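Local coordinates for SusD superfamily protein (Bacteroides fragilis NCTC 9343, PDB 3NQP) that probably binds glycans at the outer membrane as a SusD-family lipoprotein, handing them to a partner transporter for uptake, at residues W40-T45 with Y128-R133; E48-R53 with Q73-T78; S83-L88 with R133-V138. All coordinates share one frame; numbering follows the deposited sequence.

Contact 1: W40-T45 with Y128-R133; sequences WQHTIT and YFDLYR
A histidine-carboxylate hydrogen bond joins two helices of the SusD-type alpha-helical core here: His42 on helix 39-48 reaches Asp130 on the long helix 110-135. The backbones stay well apart, 7.4 Å between the CA atoms of His42 and Asp130, so the side chains bridge the gap. His42 ND1 gives its proton to Asp130 OD2 over 2.6 Å, and the bond is almost straight at 176°. The acceptor lies in the plane of the imidazole and receives the proton on its syn lone pair; ring and carboxylate are nearly coplanar, only 17° apart. With chi1 at 166°, His42 has CG anti to its own N, which swings the ring out from a CB that does not itself aim at the other helix.

The second carboxylate oxygen is tied back to its own helix. Arg133, one turn further on, forms a salt bridge from NH2 to Asp130 OD1 at 2.8 Å, meeting that oxygen nearly along its C-O axis. Phe129 lies against one face of the guanidinium, and Trp454 adds another cation-pi contact. Held from both sides in this way, the carboxylate has little freedom to rotate, and its negative charge would tend to stabilise a protonated imidazole, although Arg133 nearby would work against that. The rings of Phe379 and Phe126 meet that of His42 at an angle, so the polar link sits among aromatic side chains. A water lies between the helices, 2.7 Å from the backbone O of His42 and 3.2 Å from Asp130 OD1.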
loop_
_atom_site.group_PDB
_atom_site.type_symbol
_atom_site.label_atom_id
_atom_site.label_comp_id
_atom_site.label_asym_id
_atom_site.label_seq_id
_atom_site.Cartn_x
_atom_site.Cartn_y
_atom_site.Cartn_z
ATOM N N TRP A 40 1.775 -8.307 3.783
ATOM C CA TRP A 40 3.065 -8.085 3.114
ATOM C C TRP A 40 2.840 -8.137 1.612
ATOM O O TRP A 40 3.317 -7.284 0.867
ATOM C CB TRP A 40 4.078 -9.138 3.545
ATOM C CG TRP A 40 5.415 -8.991 2.901
ATOM C CD1 TRP A 40 5.813 -9.552 1.717
ATOM C CD2 TRP A 40 6.548 -8.261 3.399
ATOM N NE1 TRP A 40 7.105 -9.229 1.453
ATOM C CE2 TRP A 40 7.589 -8.433 2.463
ATOM C CE3 TRP A 40 6.773 -7.485 4.526
ATOM C CZ2 TRP A 40 8.835 -7.864 2.633
ATOM C CZ3 TRP A 40 8.023 -6.919 4.718
ATOM C CH2 TRP A 40 9.037 -7.108 3.777
ATOM N N GLN A 41 2.076 -9.119 1.146
ATOM C CA GLN A 41 1.844 -9.200 -0.293
ATOM C C GLN A 41 1.102 -7.967 -0.816
ATOM O O GLN A 41 1.378 -7.491 -1.932
ATOM C CB GLN A 41 1.060 -10.472 -0.644
ATOM C CG GLN A 41 0.748 -10.596 -2.067
ATOM C CD GLN A 41 0.190 -11.953 -2.384
ATOM O OE1 GLN A 41 0.926 -12.836 -2.857
ATOM N NE2 GLN A 41 -1.118 -12.148 -2.111
ATOM N N HIS A 42 0.112 -7.507 -0.056
ATOM C CA HIS A 42 -0.714 -6.382 -0.479
ATOM C C HIS A 42 0.130 -5.097 -0.602
ATOM O O HIS A 42 0.059 -4.360 -1.607
ATOM C CB HIS A 42 -1.893 -6.178 0.475
ATOM C CG HIS A 42 -2.572 -4.867 0.298
ATOM N ND1 HIS A 42 -3.444 -4.618 -0.735
ATOM C CD2 HIS A 42 -2.475 -3.708 0.997
ATOM C CE1 HIS A 42 -3.865 -3.362 -0.665
ATOM N NE2 HIS A 42 -3.273 -2.781 0.369
ATOM N N THR A 43 0.923 -4.827 0.430
ATOM C CA THR A 43 1.625 -3.580 0.560
ATOM C C THR A 43 2.961 -3.654 -0.182
ATOM O O THR A 43 3.263 -2.793 -1.041
ATOM C CB THR A 43 1.838 -3.241 2.047
ATOM O OG1 THR A 43 0.564 -2.926 2.642
ATOM C CG2 THR A 43 2.836 -2.105 2.235
ATOM N N ILE A 44 3.739 -4.680 0.097
ATOM C CA ILE A 44 5.120 -4.741 -0.455
ATOM C C ILE A 44 5.097 -5.408 -1.854
ATOM O O ILE A 44 5.427 -4.770 -2.846
ATOM C CB ILE A 44 6.100 -5.451 0.438
ATOM C CG1 ILE A 44 6.152 -4.820 1.857
ATOM C CG2 ILE A 44 7.490 -5.474 -0.220
ATOM C CD1 ILE A 44 6.675 -3.382 1.971
ATOM N N THR A 45 4.702 -6.666 -1.964
ATOM C CA THR A 45 4.789 -7.362 -3.265
ATOM C C THR A 45 4.019 -6.649 -4.375
ATOM O O THR A 45 4.590 -6.365 -5.425
ATOM C CB THR A 45 4.394 -8.854 -3.160
ATOM O OG1 THR A 45 5.023 -9.371 -1.982
ATOM C CG2 THR A 45 4.826 -9.650 -4.423
ATOM N N TYR A 128 -10.760 -8.614 -4.061
ATOM C CA TYR A 128 -10.977 -8.638 -5.505
ATOM C C TYR A 128 -10.380 -7.433 -6.238
ATOM O O TYR A 128 -10.077 -7.530 -7.422
ATOM C CB TYR A 128 -12.464 -8.832 -5.849
ATOM C CG TYR A 128 -12.833 -10.312 -5.942
ATOM C CD1 TYR A 128 -12.330 -11.127 -6.963
ATOM C CD2 TYR A 128 -13.637 -10.884 -5.012
ATOM C CE1 TYR A 128 -12.641 -12.496 -7.039
ATOM C CE2 TYR A 128 -13.997 -12.246 -5.092
ATOM C CZ TYR A 128 -13.500 -13.044 -6.106
ATOM O OH TYR A 128 -13.871 -14.386 -6.169
ATOM N N PHE A 129 -10.216 -6.308 -5.546
ATOM C CA PHE A 129 -9.645 -5.097 -6.148
ATOM C C PHE A 129 -8.124 -5.260 -6.328
ATOM O O PHE A 129 -7.576 -4.805 -7.343
ATOM C CB PHE A 129 -10.001 -3.856 -5.317
ATOM C CG PHE A 129 -9.494 -2.539 -5.883
ATOM C CD1 PHE A 129 -9.683 -2.193 -7.203
ATOM C CD2 PHE A 129 -8.839 -1.629 -5.049
ATOM C CE1 PHE A 129 -9.236 -0.976 -7.691
ATOM C CE2 PHE A 129 -8.384 -0.421 -5.514
ATOM C CZ PHE A 129 -8.593 -0.081 -6.863
ATOM N N ASP A 130 -7.443 -5.903 -5.377
ATOM C CA ASP A 130 -6.042 -6.317 -5.608
ATOM C C ASP A 130 -5.984 -7.267 -6.829
ATOM O O ASP A 130 -5.142 -7.072 -7.737
ATOM C CB ASP A 130 -5.425 -6.964 -4.385
ATOM C CG ASP A 130 -4.767 -5.938 -3.409
ATOM O OD1 ASP A 130 -4.896 -4.713 -3.615
ATOM O OD2 ASP A 130 -4.152 -6.392 -2.434
ATOM N N LEU A 131 -6.852 -8.281 -6.866
ATOM C CA LEU A 131 -6.825 -9.236 -7.979
ATOM C C LEU A 131 -7.082 -8.517 -9.309
ATOM O O LEU A 131 -6.418 -8.791 -10.310
ATOM C CB LEU A 131 -7.816 -10.390 -7.760
ATOM C CG LEU A 131 -7.419 -11.379 -6.637
ATOM C CD1 LEU A 131 -8.530 -12.335 -6.421
ATOM C CD2 LEU A 131 -6.131 -12.153 -6.901
ATOM N N TYR A 132 -8.006 -7.558 -9.324
ATOM C CA TYR A 132 -8.287 -6.788 -10.573
ATOM C C TYR A 132 -7.103 -5.941 -11.015
ATOM O O TYR A 132 -6.778 -5.882 -12.189
ATOM C CB TYR A 132 -9.523 -5.905 -10.365
ATOM C CG TYR A 132 -9.889 -4.924 -11.430
ATOM C CD1 TYR A 132 -9.264 -3.698 -11.507
ATOM C CD2 TYR A 132 -10.873 -5.235 -12.395
ATOM C CE1 TYR A 132 -9.599 -2.777 -12.460
ATOM C CE2 TYR A 132 -11.254 -4.300 -13.363
ATOM C CZ TYR A 132 -10.614 -3.061 -13.387
ATOM O OH TYR A 132 -10.948 -2.100 -14.314
ATOM N N ARG A 133 -6.446 -5.260 -10.074
ATOM C CA ARG A 133 -5.304 -4.431 -10.434
ATOM C C ARG A 133 -4.067 -5.222 -10.858
ATOM O O ARG A 133 -3.252 -4.755 -11.657
ATOM C CB ARG A 133 -4.963 -3.489 -9.286
ATOM C CG ARG A 133 -6.077 -2.462 -9.058
ATOM C CD ARG A 133 -5.676 -1.432 -8.002
ATOM N NE ARG A 133 -5.609 -2.035 -6.696
ATOM C CZ ARG A 133 -5.299 -1.385 -5.591
ATOM N NH1 ARG A 133 -5.059 -0.072 -5.620
ATOM N NH2 ARG A 133 -5.278 -2.036 -4.452
HETATM O O HOH W 1 -1.929 -3.609 -3.294
#

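Contact 2: E48-R53 with Q73-T78; sequences ELRGGR and QNFDET
The guanidinium of Arg50 has the ring of Phe75 over one face and the amide of Gln73 at its edge. Phe75 CE2 sits 3.4 Å from Arg50 NE, toward the rim of the guanidinium, and the two planes are inclined by 39°, which makes this a tilted packing contact. At the edge, NE and NH2 of Arg50 grip one atom side-on: Gln73 OE1 lies in the guanidinium plane, 2.8 Å from NE and 2.9 Å from NH2. The amide is turned by 39° against the guanidinium. Its other end returns the bond, Gln73 NE2 donating to the backbone O of Arg50 at 2.9 Å, so three hydrogen bonds fix the rotation of the amide. A bend in Gln73 at chi2 (-70°) folds its end back toward Arg50. NH2 also donates to the backbone O of Lys491, while Lys491 NZ binds Gln73 O.

Gln73 closes helix 68-71 in a Schellman motif, and Arg50 is in the type I turn Glu48-Gly51 that follows helix 39-48. The contact thus joins the loop just after helix 39-48 to the loop just after helix 68-71, with Ile70 of helix 68-71, Trp453 of helix 452-458 and the Trp494 loop packed around it.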
loop_
_atom_site.group_PDB
_atom_site.type_symbol
_atom_site.label_atom_id
_atom_site.label_comp_id
_atom_site.label_asym_id
_atom_site.label_seq_id
_atom_site.Cartn_x
_atom_site.Cartn_y
_atom_site.Cartn_z
ATOM N N GLU A 48 4.577 -1.971 -3.759
ATOM C CA GLU A 48 5.898 -1.268 -3.782
ATOM C C GLU A 48 6.860 -1.766 -4.849
ATOM O O GLU A 48 7.501 -0.971 -5.523
ATOM C CB GLU A 48 6.669 -1.467 -2.461
ATOM C CG GLU A 48 6.174 -0.777 -1.297
ATOM C CD GLU A 48 6.487 0.693 -1.232
ATOM O OE1 GLU A 48 7.514 1.187 -1.751
ATOM O OE2 GLU A 48 5.694 1.344 -0.561
ATOM N N LEU A 49 7.016 -3.091 -4.958
ATOM C CA LEU A 49 8.216 -3.610 -5.638
ATOM C C LEU A 49 8.399 -3.225 -7.096
ATOM O O LEU A 49 9.527 -3.073 -7.543
ATOM C CB LEU A 49 8.345 -5.120 -5.492
ATOM C CG LEU A 49 8.634 -5.718 -4.103
ATOM C CD1 LEU A 49 8.747 -7.246 -4.256
ATOM C CD2 LEU A 49 9.871 -5.107 -3.361
ATOM N N ARG A 50 7.320 -3.145 -7.859
ATOM C CA ARG A 50 7.416 -2.772 -9.282
ATOM C C ARG A 50 7.544 -1.259 -9.490
ATOM O O ARG A 50 7.558 -0.791 -10.630
ATOM C CB ARG A 50 6.196 -3.299 -10.042
ATOM C CG ARG A 50 6.164 -4.801 -10.149
ATOM C CD ARG A 50 5.025 -5.252 -11.096
ATOM N NE ARG A 50 5.391 -4.942 -12.482
ATOM C CZ ARG A 50 4.724 -5.264 -13.580
ATOM N NH1 ARG A 50 3.563 -5.897 -13.534
ATOM N NH2 ARG A 50 5.237 -4.925 -14.756
ATOM N N GLY A 51 7.607 -0.512 -8.388
ATOM C CA GLY A 51 7.643 0.957 -8.423
ATOM C C GLY A 51 8.888 1.664 -8.953
ATOM O O GLY A 51 8.893 2.863 -8.972
ATOM N N GLY A 52 9.940 0.954 -9.374
ATOM C CA GLY A 52 11.047 1.602 -10.085
ATOM C C GLY A 52 12.065 2.241 -9.164
ATOM O O GLY A 52 12.902 3.029 -9.599
ATOM N N ARG A 53 12.008 1.933 -7.884
ATOM C CA ARG A 53 12.962 2.546 -6.958
ATOM C C ARG A 53 13.692 1.618 -6.013
ATOM O O ARG A 53 14.334 2.086 -5.034
ATOM C CB ARG A 53 12.303 3.682 -6.176
ATOM C CG ARG A 53 11.033 3.346 -5.503
ATOM C CD ARG A 53 10.477 4.642 -4.804
ATOM N NE ARG A 53 9.351 4.261 -3.990
ATOM C CZ ARG A 53 8.664 5.048 -3.171
ATOM N NH1 ARG A 53 8.977 6.328 -3.025
ATOM N NH2 ARG A 53 7.620 4.529 -2.498
ATOM N N GLN A 73 10.846 -5.980 -13.503
ATOM C CA GLN A 73 9.764 -6.116 -14.461
ATOM C C GLN A 73 9.912 -7.360 -15.378
ATOM O O GLN A 73 9.361 -7.372 -16.474
ATOM C CB GLN A 73 9.596 -4.847 -15.333
ATOM C CG GLN A 73 9.814 -3.489 -14.578
ATOM C CD GLN A 73 8.732 -3.161 -13.580
ATOM O OE1 GLN A 73 7.631 -3.682 -13.689
ATOM N NE2 GLN A 73 9.034 -2.272 -12.607
ATOM N N ASN A 74 10.631 -8.387 -14.905
ATOM C CA ASN A 74 10.862 -9.609 -15.649
ATOM C C ASN A 74 9.669 -10.497 -15.358
ATOM O O ASN A 74 9.630 -11.148 -14.300
ATOM C CB ASN A 74 12.098 -10.391 -15.172
ATOM C CG ASN A 74 13.412 -9.708 -15.462
ATOM O OD1 ASN A 74 13.501 -8.771 -16.280
ATOM N ND2 ASN A 74 14.473 -10.204 -14.796
ATOM N N PHE A 75 8.699 -10.486 -16.273
ATOM C CA PHE A 75 7.458 -11.206 -16.091
ATOM C C PHE A 75 7.132 -12.024 -17.321
ATOM O O PHE A 75 7.153 -11.496 -18.428
ATOM C CB PHE A 75 6.316 -10.234 -15.860
ATOM C CG PHE A 75 6.185 -9.774 -14.421
ATOM C CD1 PHE A 75 5.578 -10.594 -13.470
ATOM C CD2 PHE A 75 6.645 -8.545 -14.023
ATOM C CE1 PHE A 75 5.435 -10.191 -12.174
ATOM C CE2 PHE A 75 6.526 -8.144 -12.689
ATOM C CZ PHE A 75 5.916 -8.959 -11.780
ATOM N N ASP A 76 6.846 -13.302 -17.098
ATOM C CA ASP A 76 6.328 -14.216 -18.139
ATOM C C ASP A 76 5.784 -15.461 -17.428
ATOM O O ASP A 76 5.734 -15.511 -16.185
ATOM C CB ASP A 76 7.436 -14.537 -19.165
ATOM C CG ASP A 76 8.676 -15.148 -18.530
ATOM O OD1 ASP A 76 8.537 -15.983 -17.608
ATOM O OD2 ASP A 76 9.805 -14.806 -18.953
ATOM N N GLU A 77 5.398 -16.493 -18.178
ATOM C CA GLU A 77 4.773 -17.660 -17.562
ATOM C C GLU A 77 5.678 -18.503 -16.631
ATOM O O GLU A 77 5.172 -19.383 -15.950
ATOM C CB GLU A 77 4.134 -18.567 -18.614
ATOM C CG GLU A 77 5.134 -19.312 -19.447
ATOM C CD GLU A 77 4.494 -20.316 -20.416
ATOM O OE1 GLU A 77 3.244 -20.459 -20.495
ATOM O OE2 GLU A 77 5.288 -20.994 -21.079
ATOM N N THR A 78 6.988 -18.253 -16.610
ATOM C CA THR A 78 7.870 -18.896 -15.625
ATOM C C THR A 78 8.470 -17.896 -14.641
ATOM O O THR A 78 9.271 -18.285 -13.803
ATOM C CB THR A 78 8.985 -19.728 -16.298
ATOM O OG1 THR A 78 9.719 -18.920 -17.214
ATOM C CG2 THR A 78 8.362 -20.924 -17.076
#

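Contact 3: S83-L88 with R133-V138; sequences SKFGDL and RIYGGV
Ser83 opens the turn that presents Phe85 to Tyr135: its backbone O accepts a hydrogen bond from Gly86 N at 2.9 Å. Lys84 follows at the surface, and its O takes the next such bond, from Asp87 N. Residues 84 to 87 all have positive phi, so this short turn winds in a left-handed sense.

Phe85 carries the contact. Its ring presents an edge to the face of Tyr135 in a T-shaped stack, with centroids 5.0 Å apart and planes at 70°. CD1 is the leading atom, over the centre of the tyrosine ring and 3.8 Å from Tyr135 CD2. Ile134 CG2 lies over the opposite face of that ring, which is therefore held between an isoleucine methyl and a phenylalanine edge. The neighbouring ring atom, Phe85 CE1, meets Val138 CG1 at 3.9 Å. The valine has chi1 at -65°, setting CG1 beside its own N and against the phenylalanine. At the far end of the tyrosine, Tyr135 OH comes to 3.4 Å from Phe85 CA and 3.7 Å from Gly86 N.

Gly86 also offers its O to Gln41 NE2 of helix 39-48. Leu88 ends the segment, its side chain packing on Tyr127 and Leu131 of helix 110-135. Tyr135 is in the last turn of that helix, and Gly136, with positive phi, turns the chain toward Val138.

No hydrogen bond spans the two segments, so their attachment rests on van der Waals packing and on the weakly polar attraction between the C-H edge of Phe85 and the pi face of Tyr135.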
loop_
_atom_site.group_PDB
_atom_site.type_symbol
_atom_site.label_atom_id
_atom_site.label_comp_id
_atom_site.label_asym_id
_atom_site.label_seq_id
_atom_site.Cartn_x
_atom_site.Cartn_y
_atom_site.Cartn_z
ATOM N N SER A 83 2.596 -16.911 -6.936
ATOM C CA SER A 83 1.927 -18.089 -7.459
ATOM C C SER A 83 0.497 -18.080 -7.020
ATOM O O SER A 83 0.145 -17.387 -6.072
ATOM C CB SER A 83 2.548 -19.362 -6.876
ATOM O OG SER A 83 3.930 -19.381 -7.169
ATOM N N LYS A 84 -0.313 -18.895 -7.703
ATOM C CA LYS A 84 -1.664 -19.217 -7.310
ATOM C C LYS A 84 -2.539 -18.001 -7.096
ATOM O O LYS A 84 -3.282 -17.955 -6.100
ATOM C CB LYS A 84 -1.681 -20.095 -6.035
ATOM C CG LYS A 84 -0.864 -21.375 -6.129
ATOM C CD LYS A 84 -1.097 -22.364 -4.948
ATOM C CE LYS A 84 -0.282 -21.971 -3.687
ATOM N NZ LYS A 84 1.211 -21.703 -3.872
ATOM N N PHE A 85 -2.496 -17.048 -8.039
ATOM C CA PHE A 85 -3.265 -15.791 -7.901
ATOM C C PHE A 85 -3.031 -15.123 -6.539
ATOM O O PHE A 85 -3.937 -14.569 -5.922
ATOM C CB PHE A 85 -4.766 -16.039 -8.103
ATOM C CG PHE A 85 -5.153 -16.305 -9.515
ATOM C CD1 PHE A 85 -5.242 -15.277 -10.426
ATOM C CD2 PHE A 85 -5.478 -17.605 -9.930
ATOM C CE1 PHE A 85 -5.631 -15.503 -11.705
ATOM C CE2 PHE A 85 -5.869 -17.847 -11.217
ATOM C CZ PHE A 85 -5.939 -16.809 -12.118
ATOM N N GLY A 86 -1.809 -15.227 -6.042
ATOM C CA GLY A 86 -1.459 -14.637 -4.769
ATOM C C GLY A 86 -2.066 -15.351 -3.560
ATOM O O GLY A 86 -2.169 -14.773 -2.496
ATOM N N ASP A 87 -2.547 -16.574 -3.769
ATOM C CA ASP A 87 -3.157 -17.414 -2.737
ATOM C C ASP A 87 -4.300 -16.694 -2.029
ATOM O O ASP A 87 -4.502 -16.871 -0.840
ATOM C CB ASP A 87 -2.076 -17.866 -1.735
ATOM C CG ASP A 87 -2.413 -19.206 -1.046
ATOM O OD1 ASP A 87 -3.288 -19.956 -1.517
ATOM O OD2 ASP A 87 -1.772 -19.519 -0.034
ATOM N N LEU A 88 -5.024 -15.836 -2.735
ATOM C CA LEU A 88 -6.126 -15.133 -2.108
ATOM C C LEU A 88 -7.484 -15.847 -2.151
ATOM O O LEU A 88 -8.414 -15.442 -1.413
ATOM C CB LEU A 88 -6.281 -13.728 -2.659
ATOM C CG LEU A 88 -5.048 -12.814 -2.483
ATOM C CD1 LEU A 88 -5.298 -11.431 -3.089
ATOM C CD2 LEU A 88 -4.666 -12.699 -1.034
ATOM N N ARG A 133 -6.446 -5.260 -10.074
ATOM C CA ARG A 133 -5.304 -4.431 -10.434
ATOM C C ARG A 133 -4.067 -5.222 -10.858
ATOM O O ARG A 133 -3.252 -4.755 -11.657
ATOM C CB ARG A 133 -4.963 -3.489 -9.286
ATOM C CG ARG A 133 -6.077 -2.462 -9.058
ATOM C CD ARG A 133 -5.676 -1.432 -8.002
ATOM N NE ARG A 133 -5.609 -2.035 -6.696
ATOM C CZ ARG A 133 -5.299 -1.385 -5.591
ATOM N NH1 ARG A 133 -5.059 -0.072 -5.620
ATOM N NH2 ARG A 133 -5.278 -2.036 -4.452
ATOM N N ILE A 134 -3.915 -6.411 -10.299
ATOM C CA ILE A 134 -2.775 -7.262 -10.612
ATOM C C ILE A 134 -3.036 -8.075 -11.878
ATOM O O ILE A 134 -2.199 -8.124 -12.725
ATOM C CB ILE A 134 -2.467 -8.216 -9.437
ATOM C CG1 ILE A 134 -1.993 -7.424 -8.227
ATOM C CG2 ILE A 134 -1.441 -9.362 -9.823
ATOM C CD1 ILE A 134 -0.603 -6.811 -8.385
ATOM N N TYR A 135 -4.211 -8.689 -11.985
ATOM C CA TYR A 135 -4.490 -9.665 -13.059
ATOM C C TYR A 135 -5.538 -9.215 -14.071
ATOM O O TYR A 135 -5.614 -9.821 -15.140
ATOM C CB TYR A 135 -4.991 -10.982 -12.449
ATOM C CG TYR A 135 -3.973 -11.670 -11.587
ATOM C CD1 TYR A 135 -2.879 -12.290 -12.146
ATOM C CD2 TYR A 135 -4.091 -11.671 -10.198
ATOM C CE1 TYR A 135 -1.915 -12.890 -11.355
ATOM C CE2 TYR A 135 -3.141 -12.277 -9.401
ATOM C CZ TYR A 135 -2.060 -12.896 -9.976
ATOM O OH TYR A 135 -1.106 -13.506 -9.193
ATOM N N GLY A 136 -6.361 -8.212 -13.735
ATOM C CA GLY A 136 -7.507 -7.864 -14.569
ATOM C C GLY A 136 -8.652 -8.839 -14.328
ATOM O O GLY A 136 -9.244 -8.885 -13.245
ATOM N N GLY A 137 -8.944 -9.664 -15.320
ATOM C CA GLY A 137 -9.885 -10.733 -15.130
ATOM C C GLY A 137 -9.326 -11.892 -14.308
ATOM O O GLY A 137 -8.175 -12.283 -14.483
ATOM N N VAL A 138 -10.153 -12.397 -13.396
ATOM C CA VAL A 138 -9.839 -13.544 -12.536
ATOM C C VAL A 138 -11.124 -14.348 -12.323
ATOM O O VAL A 138 -12.227 -13.830 -12.563
ATOM C CB VAL A 138 -9.330 -13.118 -11.132
ATOM C CG1 VAL A 138 -7.958 -12.373 -11.219
ATOM C CG2 VAL A 138 -10.419 -12.330 -10.375
#

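In the fold
All three contacts fall within the N-terminal part of the chain. Contacts 1 and 3 lie side by side, centres about 8 Å apart; both use helix 110-135 and share Arg133, and their segments alternate along the sequence. They also touch directly, Leu131 packing against Phe85 O. Contact 2 is nested inside the loop that contact 1 closes and ends before contact 3 opens; its centre is about 14 Å from each of the others. It meets contact 1 at Ile44 O and Leu49 N but does not touch contact 3. Contacts 1 and 3 bring helix 39-48 and loop 83-88 onto the C-terminal part of helix 110-135, while contact 2 joins loops 48-53 and 73-78 of this probable glycan-binding protein.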